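Local coordinates for protein nucleoside hydrolase, putative (Trypanosoma brucei, PDB 3FZ0) that belongs to the nucleoside hydrolase family of alpha/beta proteins and holds a calcium ion near the C-terminal end of strands in its central beta-sheet, at residues I10-C15 and T138-A143; I37-G42 and Q48-I53; L112-I117 and D149-L154; L142-N147 and G190-Q195; V163-T168 and A284-V289. The protein carries 2 engineered substitutions. All coordinates share one frame; numbering follows the deposited sequence.

From the N terminus, 10-15 of contact 1 waits 122 residues for its partner 138-143 and brings helix 138-146 to the strand that leads into the calcium site. Within that span contact 2 closes a short loop of its own, laying helix 46-60 on strand 32-39. Contact 3 starts inside the same span but ends at 149-154, past contact 1, so the two cross. Contact 4 continues from contact 1 along helix 138-146, sharing L142 and A143, and reaches helix 187-195; it crosses contact 3. Contact 5 opens within contact 4's span and closes last, joining central strand 162-165 to helix 282-291.

Contact 1: I10-C15 and T138-A143; sequences IIDTDC and TNVALA. With CA (calcium ion), chain G.
D12 OD2 is held by two side chains, the amide of N139 across the contact and the hydroxyl of T38 on the neighbouring strand. N139 ND2 donates to D12 OD2 over 3.0 Å, nearly straight at 164°. The oxygen offers its syn lone pair and lies almost exactly in the amide plane, while carboxylate and amide are turned 84° against each other. D12 reaches the helix because its CG stands anti to the backbone N (chi1 -171°), swung out from the strand. The other carboxylate oxygen is tied in through water 1, which donates to D12 OD1 at 2.7 Å and takes a weak bond from N139 N near the start of the helix. ND2 also bonds V39 O, and OD1 accepts from A70 N, so the N139 amide is held on both sides as it grips D12. V140 CG2 adds a loose apolar touch, 4.5 Å from D12 CG.

Just beyond, the chain makes an ST turn, C15 N donating to T13 OG1 at 2.9 Å. In this turn D14 OD1 binds the calcium ion at 2.4 Å, and waters 2, 3 and 4 with D19, L134 O and D283 complete the site. Strand 6-13 runs between strands 32-39 and 127-133, with the start of helix 138-146 across its C-terminal end; helix 110-120 packs against N139, L142 and A143, and helix 187-195 against V140 and A141.

Contact 2: I37-G42 and Q48-I53; sequences ITVVWG and QGMENI
No flat group takes part where V39 and I53 meet; on the helix the amides of Q48 and N52 pair with each other. Q48 NE2 donates to N52 OD1 over 3.0 Å, with OD1 close to the Q48 amide plane but the donor tilted 31° from the carbonyl plane of N52. What joins strand to helix is purely aliphatic and sulfur packing. V39 puts its two methyls to different uses: CG2 sits 3.8 Å from M50 SD and 4.0 Å from I53 CG1, whereas CG1 lies over the bare backbone at G49, 4.2 Å from its CA. With no side chain on G49, the two chains come to 6.5 Å between V39 CA and G49 CA. M50 gets its sulfur back to the strand by bending at chi2 and chi3. Further along, I37 CG2 packs on I53 CG1 at 3.9 Å, and I53 CG2 lies beside the outer end of I37.

The axes of 37-39 and 48-53 approach to 9.2 Å and run roughly antiparallel, at 153°, as strand and helix of a beta-alpha-beta unit do. F66 on strand 66-68, the next strand of that unit, touches I37, M50 and I53, and T13 on strand 6-13 closes the other flank. T38, pointing the other way, belongs to the opposite face of the sheet.

Contact 3: L112-I117 and D149-L154; sequences LEILKI and DLFSKL
I114 and L115 of helix 110-120 take up F151 from the 3-10 turn that follows helix 138-146 and leads on toward strand 162-165. I114 CG2 meets the far end of the ring, 3.8 Å from F151 CZ, the two side chains crossing at about a right angle. L115 CD2 approaches another corner, 3.8 Å from F151 CE1. A chi1 of -77° sets the ring opposite the residue's own carbonyl carbon and brings it to the helix. One residue earlier, L150 CD1 rests on the helix backbone, 3.8 Å from L115 O, with only a loose approach to the L115 side chain.

The turn has its own tie: S152 OG donates to D149 O at 3.1 Å, almost straight in line with the carbonyl bond, and S152 N shares the same acceptor. K153 sends its NZ to the carbonyls of L118, E119 and A121, where helix 110-120 finishes; its charge would probably suit the negative end of that helix. Between the two segments the fit is apolar and probably rests on shape and burial, while K153 adds directed bonds just beyond, at the end of the helix.

Contact 4: L142-N147 and G190-Q195; sequences LALRLN and GVVVLQ
V192 receives two side chains from consecutive residues of the opposing helix. R145 CD comes down between its methyls, 3.6 Å from V192 CG1 and 3.9 Å from V192 CG2, so it is the aliphatic part of the arginine that does the packing. Beside it, L144 CB lies 4.0 Å from V192 CG1. The outer end of L144 passes on to the next residue: its CD1 touches V193 CG2 at 3.8 Å, and the leucine and valine side chains cross at about a right angle. A chi1 of 168° thrusts V192 CG1 out toward the other helix, opposite its own backbone N, and lets that one methyl serve both partners.

The backbones come closest at L144 and V192, with 7.6 Å between L144 CA and V192 CA. This is helix-on-helix packing within the alpha/beta fold: the axes of 142-146 and 190-195 approach to 9.8 Å and cross at 54°, and A141 and V140, one turn earlier on the first helix, continue the seam against V192 and V193.

R145 chi2 and chi3 are both bent, which folds the chain back over V192 before the guanidinium turns outward. There its NH2 makes weak hydrogen bonds to G72 O and P73 O of the second subunit. That subunit closes over this side of the helix pair: its L142 packs on R145, its L146 on L146, and its L74 on V192. On the far side of helix 187-195, V191 and L194 rest on V306 of strand 296-306.

Contact 5: V163-T168 and A284-V289; sequences VIMNGT and AVAVLV
M165 and A286 form the tight part of this contact, with M165 CB against A286 CB at 3.8 Å. The small alanine lets strand and helix backbones close to 5.7 Å between M165 CA and A286 CA. V163 is the second point of support, its CG1 lying 3.8 Å from A286 O, a methyl set on the helix backbone. One turn further on the fit is slacker: V163 CG1 and V289 CG1 are 4.1 Å apart, their side chains crossing at a slant.

Beyond CB, M165 turns away from 284-289, toward P282 and D283 at the start of the same helix. It bends at chi2 and chi3, and the nearest atoms of its side chain are about 6 Å from the calcium ion and about 4 Å from a bound BTB molecule, probably carried over from the crystallisation liquor. That is the looser side of a contact whose four touching residues are all buried, and D283 binds the calcium.

Strand and helix are nearly antiparallel at 169°. Strand 162-165 runs in mid-sheet between strands 127-133 and 203-206, and helix 282-291 lies between it and helix 345-356, whose F348 packs on A284, V285 and L288.

Contact 1: I10-C15 and T138-A143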
# COMPACT_ATOMS: atom_id res chain seq x y z
N ILE B 10 20.04 0.05 28.94
CA ILE B 10 18.60 -0.15 29.02
C ILE B 10 18.35 -1.29 28.05
O ILE B 10 18.83 -1.27 26.91
CB ILE B 10 17.83 1.10 28.55
CG1 ILE B 10 18.30 2.34 29.32
CG2 ILE B 10 16.32 0.89 28.65
CD1 ILE B 10 17.90 3.65 28.66
N ILE B 11 17.66 -2.32 28.49
CA ILE B 11 17.35 -3.41 27.58
C ILE B 11 15.84 -3.51 27.44
O ILE B 11 15.09 -3.70 28.42
CB ILE B 11 17.99 -4.76 28.03
CG1 ILE B 11 19.51 -4.67 27.98
CG2 ILE B 11 17.50 -5.92 27.11
CD1 ILE B 11 20.23 -5.84 28.60
N ASP B 12 15.38 -3.31 26.22
CA ASP B 12 13.96 -3.41 25.92
C ASP B 12 13.74 -4.75 25.29
O ASP B 12 14.45 -5.11 24.37
CB ASP B 12 13.52 -2.28 25.01
CG ASP B 12 12.02 -2.22 24.85
OD1 ASP B 12 11.53 -2.86 23.90
OD2 ASP B 12 11.33 -1.58 25.68
N THR B 13 12.76 -5.49 25.78
CA THR B 13 12.68 -6.91 25.49
C THR B 13 11.26 -7.49 25.53
O THR B 13 10.41 -7.03 26.30
CB THR B 13 13.62 -7.74 26.46
OG1 THR B 13 13.51 -9.14 26.16
CG2 THR B 13 13.25 -7.52 27.91
N ASP B 14 11.03 -8.50 24.70
CA ASP B 14 9.79 -9.27 24.77
C ASP B 14 9.97 -10.64 25.45
O ASP B 14 9.09 -11.52 25.33
CB ASP B 14 9.09 -9.38 23.41
CG ASP B 14 9.85 -10.26 22.40
OD1 ASP B 14 11.09 -10.35 22.44
OD2 ASP B 14 9.19 -10.84 21.51
N CYS B 15 11.10 -10.83 26.12
CA CYS B 15 11.20 -11.81 27.21
C CYS B 15 11.10 -13.28 26.81
O CYS B 15 10.55 -14.10 27.56
CB CYS B 15 10.17 -11.50 28.30
SG CYS B 15 10.10 -9.72 28.65
N THR B 138 8.01 -0.82 19.85
CA THR B 138 6.94 0.03 20.31
C THR B 138 7.31 1.01 21.43
O THR B 138 7.02 2.22 21.31
CB THR B 138 5.72 -0.76 20.74
OG1 THR B 138 5.49 -1.83 19.82
CG2 THR B 138 4.48 0.18 20.81
N ASN B 139 7.90 0.50 22.53
CA ASN B 139 8.28 1.35 23.64
C ASN B 139 9.27 2.42 23.21
O ASN B 139 9.15 3.59 23.57
CB ASN B 139 8.87 0.55 24.82
CG ASN B 139 7.86 -0.40 25.45
OD1 ASN B 139 6.64 -0.14 25.41
ND2 ASN B 139 8.36 -1.52 26.01
N VAL B 140 10.26 2.03 22.43
CA VAL B 140 11.26 2.99 21.97
C VAL B 140 10.65 4.13 21.13
O VAL B 140 10.89 5.31 21.37
CB VAL B 140 12.45 2.31 21.24
CG1 VAL B 140 13.54 3.35 20.97
CG2 VAL B 140 13.02 1.15 22.06
N ALA B 141 9.81 3.76 20.16
CA ALA B 141 9.16 4.74 19.31
C ALA B 141 8.34 5.68 20.13
O ALA B 141 8.35 6.88 19.87
CB ALA B 141 8.28 4.04 18.29
N LEU B 142 7.62 5.15 21.12
CA LEU B 142 6.69 5.92 21.93
C LEU B 142 7.48 6.95 22.75
O LEU B 142 7.13 8.16 22.77
CB LEU B 142 5.93 4.96 22.83
CG LEU B 142 4.48 5.13 23.24
CD1 LEU B 142 3.68 5.70 22.10
CD2 LEU B 142 3.94 3.77 23.62
N ALA B 143 8.58 6.49 23.38
CA ALA B 143 9.50 7.38 24.07
C ALA B 143 10.07 8.44 23.13
O ALA B 143 10.04 9.64 23.45
CB ALA B 143 10.59 6.61 24.73
CA CA G . 13.28 -10.93 21.53
O HOH W 1 9.81 -1.42 22.46
O HOH W 2 14.12 -10.76 19.40
O HOH W 3 11.18 -10.86 19.84
O HOH W 4 13.14 -13.27 20.84

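Contact 2: I37-G42 and Q48-I53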
# COMPACT_ATOMS: atom_id res chain seq x y z
N ILE B 37 15.25 -2.75 32.66
CA ILE B 37 14.70 -3.67 31.69
C ILE B 37 13.28 -3.21 31.42
O ILE B 37 12.47 -3.03 32.35
CB ILE B 37 14.76 -5.13 32.19
CG1 ILE B 37 16.24 -5.57 32.33
CG2 ILE B 37 13.93 -6.05 31.27
CD1 ILE B 37 16.47 -6.96 32.98
N THR B 38 12.99 -2.94 30.15
CA THR B 38 11.67 -2.48 29.78
C THR B 38 11.04 -3.58 28.92
O THR B 38 11.65 -4.10 27.98
CB THR B 38 11.72 -1.15 29.03
OG1 THR B 38 12.54 -1.31 27.86
CG2 THR B 38 12.32 -0.09 29.92
N VAL B 39 9.82 -3.94 29.27
CA VAL B 39 9.17 -5.11 28.68
C VAL B 39 8.21 -4.67 27.57
O VAL B 39 7.46 -3.70 27.72
CB VAL B 39 8.45 -5.93 29.78
CG1 VAL B 39 7.54 -7.01 29.19
CG2 VAL B 39 9.48 -6.51 30.72
N VAL B 40 8.26 -5.38 26.44
CA VAL B 40 7.35 -5.06 25.34
C VAL B 40 6.66 -6.35 24.92
O VAL B 40 7.20 -7.42 25.12
CB VAL B 40 8.09 -4.35 24.18
CG1 VAL B 40 9.12 -5.26 23.54
CG2 VAL B 40 7.14 -3.79 23.16
N TRP B 41 5.45 -6.23 24.36
CA TRP B 41 4.73 -7.34 23.70
C TRP B 41 5.61 -7.90 22.56
O TRP B 41 6.58 -7.26 22.14
CB TRP B 41 3.39 -6.86 23.17
CG TRP B 41 3.54 -6.06 21.94
CD1 TRP B 41 3.85 -4.72 21.85
CD2 TRP B 41 3.42 -6.52 20.59
NE1 TRP B 41 3.93 -4.34 20.55
CE2 TRP B 41 3.66 -5.42 19.75
CE3 TRP B 41 3.10 -7.76 20.01
CZ2 TRP B 41 3.61 -5.51 18.35
CZ3 TRP B 41 3.04 -7.85 18.62
CH2 TRP B 41 3.30 -6.74 17.81
N GLY B 42 5.28 -9.11 22.08
CA GLY B 42 6.00 -9.75 20.98
C GLY B 42 5.74 -11.25 20.97
O GLY B 42 4.64 -11.72 20.59
N GLN B 48 3.13 -11.94 30.97
CA GLN B 48 3.95 -13.11 31.03
C GLN B 48 5.41 -12.66 30.97
O GLN B 48 6.25 -13.19 31.70
CB GLN B 48 3.59 -14.04 29.88
CG GLN B 48 4.37 -15.35 29.87
CD GLN B 48 4.13 -16.14 31.13
OE1 GLN B 48 3.00 -16.55 31.39
NE2 GLN B 48 5.17 -16.35 31.93
N GLY B 49 5.72 -11.66 30.14
CA GLY B 49 7.08 -11.14 30.08
C GLY B 49 7.62 -10.71 31.44
O GLY B 49 8.73 -11.15 31.85
N MET B 50 6.83 -9.89 32.14
CA MET B 50 7.14 -9.47 33.48
C MET B 50 7.51 -10.67 34.37
O MET B 50 8.52 -10.63 35.09
CB MET B 50 5.99 -8.67 34.09
CG MET B 50 5.79 -7.30 33.48
SD MET B 50 7.17 -6.16 33.68
CE MET B 50 6.93 -5.59 35.36
N GLU B 51 6.70 -11.73 34.31
CA GLU B 51 6.97 -12.93 35.10
C GLU B 51 8.29 -13.59 34.71
O GLU B 51 9.06 -14.04 35.59
CB GLU B 51 5.83 -13.93 34.96
CG GLU B 51 4.48 -13.43 35.51
CD GLU B 51 4.50 -13.13 37.03
OE1 GLU B 51 5.05 -13.93 37.81
OE2 GLU B 51 3.95 -12.09 37.46
N ASN B 52 8.58 -13.59 33.40
CA ASN B 52 9.87 -14.14 32.90
C ASN B 52 11.08 -13.36 33.40
O ASN B 52 12.00 -13.97 33.97
CB ASN B 52 9.87 -14.26 31.37
CG ASN B 52 8.79 -15.16 30.85
OD1 ASN B 52 8.09 -15.84 31.62
ND2 ASN B 52 8.65 -15.19 29.53
N ILE B 53 11.07 -12.03 33.23
CA ILE B 53 12.14 -11.18 33.75
C ILE B 53 12.33 -11.39 35.26
O ILE B 53 13.46 -11.55 35.73
CB ILE B 53 11.93 -9.65 33.42
CG1 ILE B 53 12.01 -9.36 31.92
CG2 ILE B 53 12.98 -8.78 34.14
CD1 ILE B 53 13.16 -10.06 31.18

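Contact 3: L112-I117 and D149-L154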
# COMPACT_ATOMS: atom_id res chain seq x y z
N LEU B 112 7.93 5.84 29.64
CA LEU B 112 8.20 6.98 30.54
C LEU B 112 9.44 6.71 31.36
O LEU B 112 10.10 7.64 31.79
CB LEU B 112 7.00 7.32 31.42
CG LEU B 112 5.73 7.74 30.63
CD1 LEU B 112 4.57 8.12 31.54
CD2 LEU B 112 6.01 8.85 29.65
N GLU B 113 9.76 5.44 31.53
CA GLU B 113 10.97 5.03 32.23
C GLU B 113 12.24 5.26 31.39
O GLU B 113 13.25 5.72 31.93
CB GLU B 113 10.86 3.57 32.66
CG GLU B 113 12.16 3.01 33.27
CD GLU B 113 12.57 3.66 34.62
OE1 GLU B 113 11.79 4.43 35.25
OE2 GLU B 113 13.70 3.35 35.06
N ILE B 114 12.19 4.93 30.10
CA ILE B 114 13.28 5.31 29.20
C ILE B 114 13.59 6.82 29.35
O ILE B 114 14.76 7.19 29.49
CB ILE B 114 13.01 4.92 27.73
CG1 ILE B 114 12.99 3.40 27.58
CG2 ILE B 114 14.06 5.54 26.83
CD1 ILE B 114 12.36 2.87 26.26
N LEU B 115 12.54 7.66 29.36
CA LEU B 115 12.72 9.12 29.41
C LEU B 115 13.29 9.55 30.75
O LEU B 115 14.09 10.49 30.82
CB LEU B 115 11.40 9.86 29.11
CG LEU B 115 10.77 9.53 27.74
CD1 LEU B 115 9.53 10.41 27.51
CD2 LEU B 115 11.77 9.67 26.58
N LYS B 116 12.90 8.85 31.80
CA LYS B 116 13.37 9.17 33.15
C LYS B 116 14.86 8.82 33.28
O LYS B 116 15.65 9.65 33.74
CB LYS B 116 12.51 8.46 34.20
CG LYS B 116 13.03 8.58 35.61
CD LYS B 116 12.12 7.82 36.58
CE LYS B 116 12.90 6.98 37.58
NZ LYS B 116 13.49 7.91 38.57
N ILE B 117 15.24 7.63 32.85
CA ILE B 117 16.65 7.25 32.79
C ILE B 117 17.49 8.22 31.95
O ILE B 117 18.54 8.65 32.40
CB ILE B 117 16.79 5.79 32.31
CG1 ILE B 117 16.40 4.86 33.45
CG2 ILE B 117 18.23 5.46 31.76
CD1 ILE B 117 15.77 3.61 32.91
N ASP B 149 14.62 14.83 21.96
CA ASP B 149 15.91 15.43 22.36
C ASP B 149 16.76 14.62 23.33
O ASP B 149 17.99 14.60 23.21
CB ASP B 149 15.70 16.83 22.97
CG ASP B 149 15.41 17.91 21.92
OD1 ASP B 149 15.55 17.65 20.71
OD2 ASP B 149 15.03 19.03 22.32
N LEU B 150 16.12 13.97 24.30
CA LEU B 150 16.83 13.22 25.32
C LEU B 150 17.65 12.07 24.76
O LEU B 150 18.59 11.61 25.39
CB LEU B 150 15.87 12.71 26.40
CG LEU B 150 15.35 13.77 27.36
CD1 LEU B 150 14.16 13.24 28.13
CD2 LEU B 150 16.47 14.29 28.29
N PHE B 151 17.29 11.60 23.57
CA PHE B 151 17.95 10.43 22.97
C PHE B 151 19.37 10.67 22.50
O PHE B 151 20.11 9.73 22.23
CB PHE B 151 17.09 9.80 21.90
CG PHE B 151 15.97 8.99 22.47
CD1 PHE B 151 14.79 9.60 22.94
CD2 PHE B 151 16.10 7.60 22.61
CE1 PHE B 151 13.76 8.82 23.50
CE2 PHE B 151 15.09 6.85 23.17
CZ PHE B 151 13.93 7.45 23.60
N SER B 152 19.77 11.94 22.46
CA SER B 152 21.13 12.29 22.10
C SER B 152 22.07 11.98 23.27
O SER B 152 23.29 12.01 23.11
CB SER B 152 21.21 13.77 21.71
OG SER B 152 21.11 14.55 22.87
N LYS B 153 21.51 11.71 24.46
CA LYS B 153 22.32 11.35 25.62
C LYS B 153 22.91 9.95 25.51
O LYS B 153 23.80 9.59 26.27
CB LYS B 153 21.54 11.50 26.93
CG LYS B 153 21.21 12.95 27.34
CD LYS B 153 21.40 12.99 28.82
CE LYS B 153 20.65 14.10 29.50
NZ LYS B 153 20.56 13.73 30.97
N LEU B 154 22.39 9.15 24.57
CA LEU B 154 22.88 7.78 24.33
C LEU B 154 24.08 7.79 23.38
O LEU B 154 24.09 8.53 22.38
CB LEU B 154 21.78 6.91 23.73
CG LEU B 154 20.55 6.64 24.59
CD1 LEU B 154 19.45 6.06 23.78
CD2 LEU B 154 20.84 5.72 25.75

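Contact 4: L142-N147 and G190-Q195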
# COMPACT_ATOMS: atom_id res chain seq x y z
N LEU B 142 7.62 5.15 21.12
CA LEU B 142 6.69 5.92 21.93
C LEU B 142 7.48 6.95 22.75
O LEU B 142 7.13 8.16 22.77
CB LEU B 142 5.93 4.96 22.83
CG LEU B 142 4.48 5.13 23.24
CD1 LEU B 142 3.68 5.70 22.10
CD2 LEU B 142 3.94 3.77 23.62
N ALA B 143 8.58 6.49 23.38
CA ALA B 143 9.50 7.38 24.07
C ALA B 143 10.07 8.44 23.13
O ALA B 143 10.04 9.64 23.45
CB ALA B 143 10.59 6.61 24.73
N LEU B 144 10.54 8.00 21.97
CA LEU B 144 11.02 8.95 20.94
C LEU B 144 10.08 10.06 20.55
O LEU B 144 10.52 11.21 20.49
CB LEU B 144 11.51 8.22 19.69
CG LEU B 144 12.93 7.69 19.72
CD1 LEU B 144 13.00 6.63 18.66
CD2 LEU B 144 13.98 8.78 19.45
N ARG B 145 8.80 9.76 20.27
CA ARG B 145 7.84 10.83 19.88
C ARG B 145 7.50 11.78 21.05
O ARG B 145 7.17 12.93 20.82
CB ARG B 145 6.57 10.30 19.22
CG ARG B 145 6.80 9.22 18.17
CD ARG B 145 7.38 9.73 16.82
NE ARG B 145 6.81 11.01 16.48
CZ ARG B 145 7.48 12.16 16.51
NH1 ARG B 145 8.78 12.14 16.82
NH2 ARG B 145 6.86 13.32 16.21
N LEU B 146 7.60 11.31 22.29
CA LEU B 146 7.31 12.16 23.44
C LEU B 146 8.40 13.19 23.77
O LEU B 146 8.10 14.32 24.22
CB LEU B 146 7.05 11.33 24.69
CG LEU B 146 5.64 10.78 24.87
CD1 LEU B 146 5.72 9.81 26.02
CD2 LEU B 146 4.63 11.92 25.15
N ASN B 147 9.66 12.78 23.63
CA ASN B 147 10.78 13.67 23.98
C ASN B 147 11.99 13.23 23.19
O ASN B 147 12.88 12.57 23.73
CB ASN B 147 11.05 13.66 25.50
CG ASN B 147 11.85 14.88 25.98
OD1 ASN B 147 12.72 15.38 25.27
ND2 ASN B 147 11.59 15.33 27.21
N GLY B 190 9.54 0.96 13.81
CA GLY B 190 10.82 0.89 13.14
C GLY B 190 11.12 2.12 12.30
O GLY B 190 12.27 2.59 12.25
N VAL B 191 10.10 2.64 11.63
CA VAL B 191 10.24 3.89 10.89
C VAL B 191 10.62 5.04 11.83
O VAL B 191 11.49 5.83 11.50
CB VAL B 191 8.97 4.22 10.11
CG1 VAL B 191 9.01 5.66 9.62
CG2 VAL B 191 8.82 3.28 8.96
N VAL B 192 9.96 5.12 12.99
CA VAL B 192 10.21 6.17 13.95
C VAL B 192 11.68 6.10 14.40
O VAL B 192 12.39 7.12 14.45
CB VAL B 192 9.23 6.09 15.15
CG1 VAL B 192 9.68 7.01 16.31
CG2 VAL B 192 7.80 6.45 14.70
N VAL B 193 12.15 4.89 14.71
CA VAL B 193 13.51 4.70 15.18
C VAL B 193 14.55 5.09 14.13
O VAL B 193 15.45 5.87 14.43
CB VAL B 193 13.73 3.27 15.74
CG1 VAL B 193 15.20 2.99 15.88
CG2 VAL B 193 13.02 3.13 17.13
N LEU B 194 14.40 4.58 12.91
CA LEU B 194 15.33 4.83 11.80
C LEU B 194 15.26 6.25 11.21
O LEU B 194 16.25 6.75 10.71
CB LEU B 194 15.20 3.77 10.72
CG LEU B 194 15.54 2.30 11.05
CD1 LEU B 194 14.94 1.33 10.01
CD2 LEU B 194 17.02 2.03 11.16
N GLN B 195 14.09 6.90 11.23
CA GLN B 195 13.95 8.28 10.73
C GLN B 195 14.32 9.36 11.75
O GLN B 195 14.38 10.54 11.40
CB GLN B 195 12.52 8.54 10.28
CG GLN B 195 12.08 7.77 9.03
CD GLN B 195 12.89 8.11 7.79
OE1 GLN B 195 13.58 7.26 7.24
NE2 GLN B 195 12.82 9.35 7.36

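Contact 5: V163-T168 and A284-V289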
# COMPACT_ATOMS: atom_id res chain seq x y z
N VAL B 163 21.33 -0.17 19.65
CA VAL B 163 21.53 -1.40 18.89
C VAL B 163 20.23 -2.17 18.93
O VAL B 163 19.64 -2.34 19.98
CB VAL B 163 22.67 -2.22 19.46
CG1 VAL B 163 22.96 -3.38 18.58
CG2 VAL B 163 23.90 -1.36 19.62
N ILE B 164 19.74 -2.58 17.77
CA ILE B 164 18.43 -3.26 17.69
C ILE B 164 18.51 -4.65 17.06
O ILE B 164 19.20 -4.87 16.04
CB ILE B 164 17.38 -2.37 16.96
CG1 ILE B 164 17.75 -2.14 15.48
CG2 ILE B 164 17.21 -1.05 17.71
CD1 ILE B 164 16.69 -1.40 14.67
N MET B 165 17.82 -5.62 17.66
CA MET B 165 17.68 -6.91 16.94
C MET B 165 16.40 -6.81 16.12
O MET B 165 15.31 -6.86 16.66
CB MET B 165 17.68 -8.14 17.88
CG MET B 165 17.90 -9.42 17.11
SD MET B 165 16.45 -9.88 16.14
CE MET B 165 17.19 -10.38 14.58
N ASN B 166 16.57 -6.68 14.81
CA ASN B 166 15.52 -6.16 13.92
C ASN B 166 15.83 -6.34 12.42
O ASN B 166 16.99 -6.17 11.99
CB ASN B 166 15.25 -4.68 14.25
CG ASN B 166 14.00 -4.13 13.54
OD1 ASN B 166 14.04 -3.77 12.35
ND2 ASN B 166 12.89 -4.03 14.27
N GLY B 167 14.83 -6.72 11.65
CA GLY B 167 14.94 -6.71 10.21
C GLY B 167 15.80 -7.77 9.55
O GLY B 167 16.22 -8.76 10.18
N THR B 168 16.02 -7.59 8.26
CA THR B 168 16.82 -8.51 7.46
C THR B 168 17.87 -7.71 6.67
O THR B 168 17.77 -6.46 6.55
CB THR B 168 15.94 -9.27 6.46
OG1 THR B 168 15.61 -8.37 5.38
CG2 THR B 168 14.66 -9.77 7.12
N ALA B 284 21.08 -12.47 21.63
CA ALA B 284 22.40 -12.53 22.27
C ALA B 284 23.44 -11.91 21.36
O ALA B 284 24.38 -11.25 21.84
CB ALA B 284 22.79 -13.97 22.64
N VAL B 285 23.27 -12.09 20.05
CA VAL B 285 24.20 -11.51 19.08
C VAL B 285 24.12 -9.96 19.13
O VAL B 285 25.13 -9.25 19.07
CB VAL B 285 23.96 -12.10 17.63
CG1 VAL B 285 24.91 -11.48 16.59
CG2 VAL B 285 24.14 -13.60 17.61
N ALA B 286 22.91 -9.44 19.27
CA ALA B 286 22.71 -8.00 19.33
C ALA B 286 23.38 -7.43 20.60
O ALA B 286 24.11 -6.43 20.51
CB ALA B 286 21.21 -7.67 19.29
N VAL B 287 23.11 -8.03 21.76
CA VAL B 287 23.81 -7.61 23.00
C VAL B 287 25.34 -7.65 22.83
O VAL B 287 26.03 -6.72 23.25
CB VAL B 287 23.35 -8.40 24.28
CG1 VAL B 287 24.21 -8.06 25.47
CG2 VAL B 287 21.87 -8.07 24.60
N LEU B 288 25.87 -8.69 22.19
CA LEU B 288 27.30 -8.74 21.94
C LEU B 288 27.80 -7.56 21.09
O LEU B 288 28.86 -6.96 21.37
CB LEU B 288 27.67 -10.06 21.27
CG LEU B 288 29.16 -10.25 20.99
CD1 LEU B 288 29.85 -10.60 22.27
CD2 LEU B 288 29.32 -11.35 19.98
N VAL B 289 27.04 -7.22 20.05
CA VAL B 289 27.41 -6.11 19.19
C VAL B 289 27.48 -4.81 19.99
O VAL B 289 28.39 -4.02 19.79
CB VAL B 289 26.49 -6.00 17.96
CG1 VAL B 289 26.64 -4.65 17.24
CG2 VAL B 289 26.80 -7.13 16.99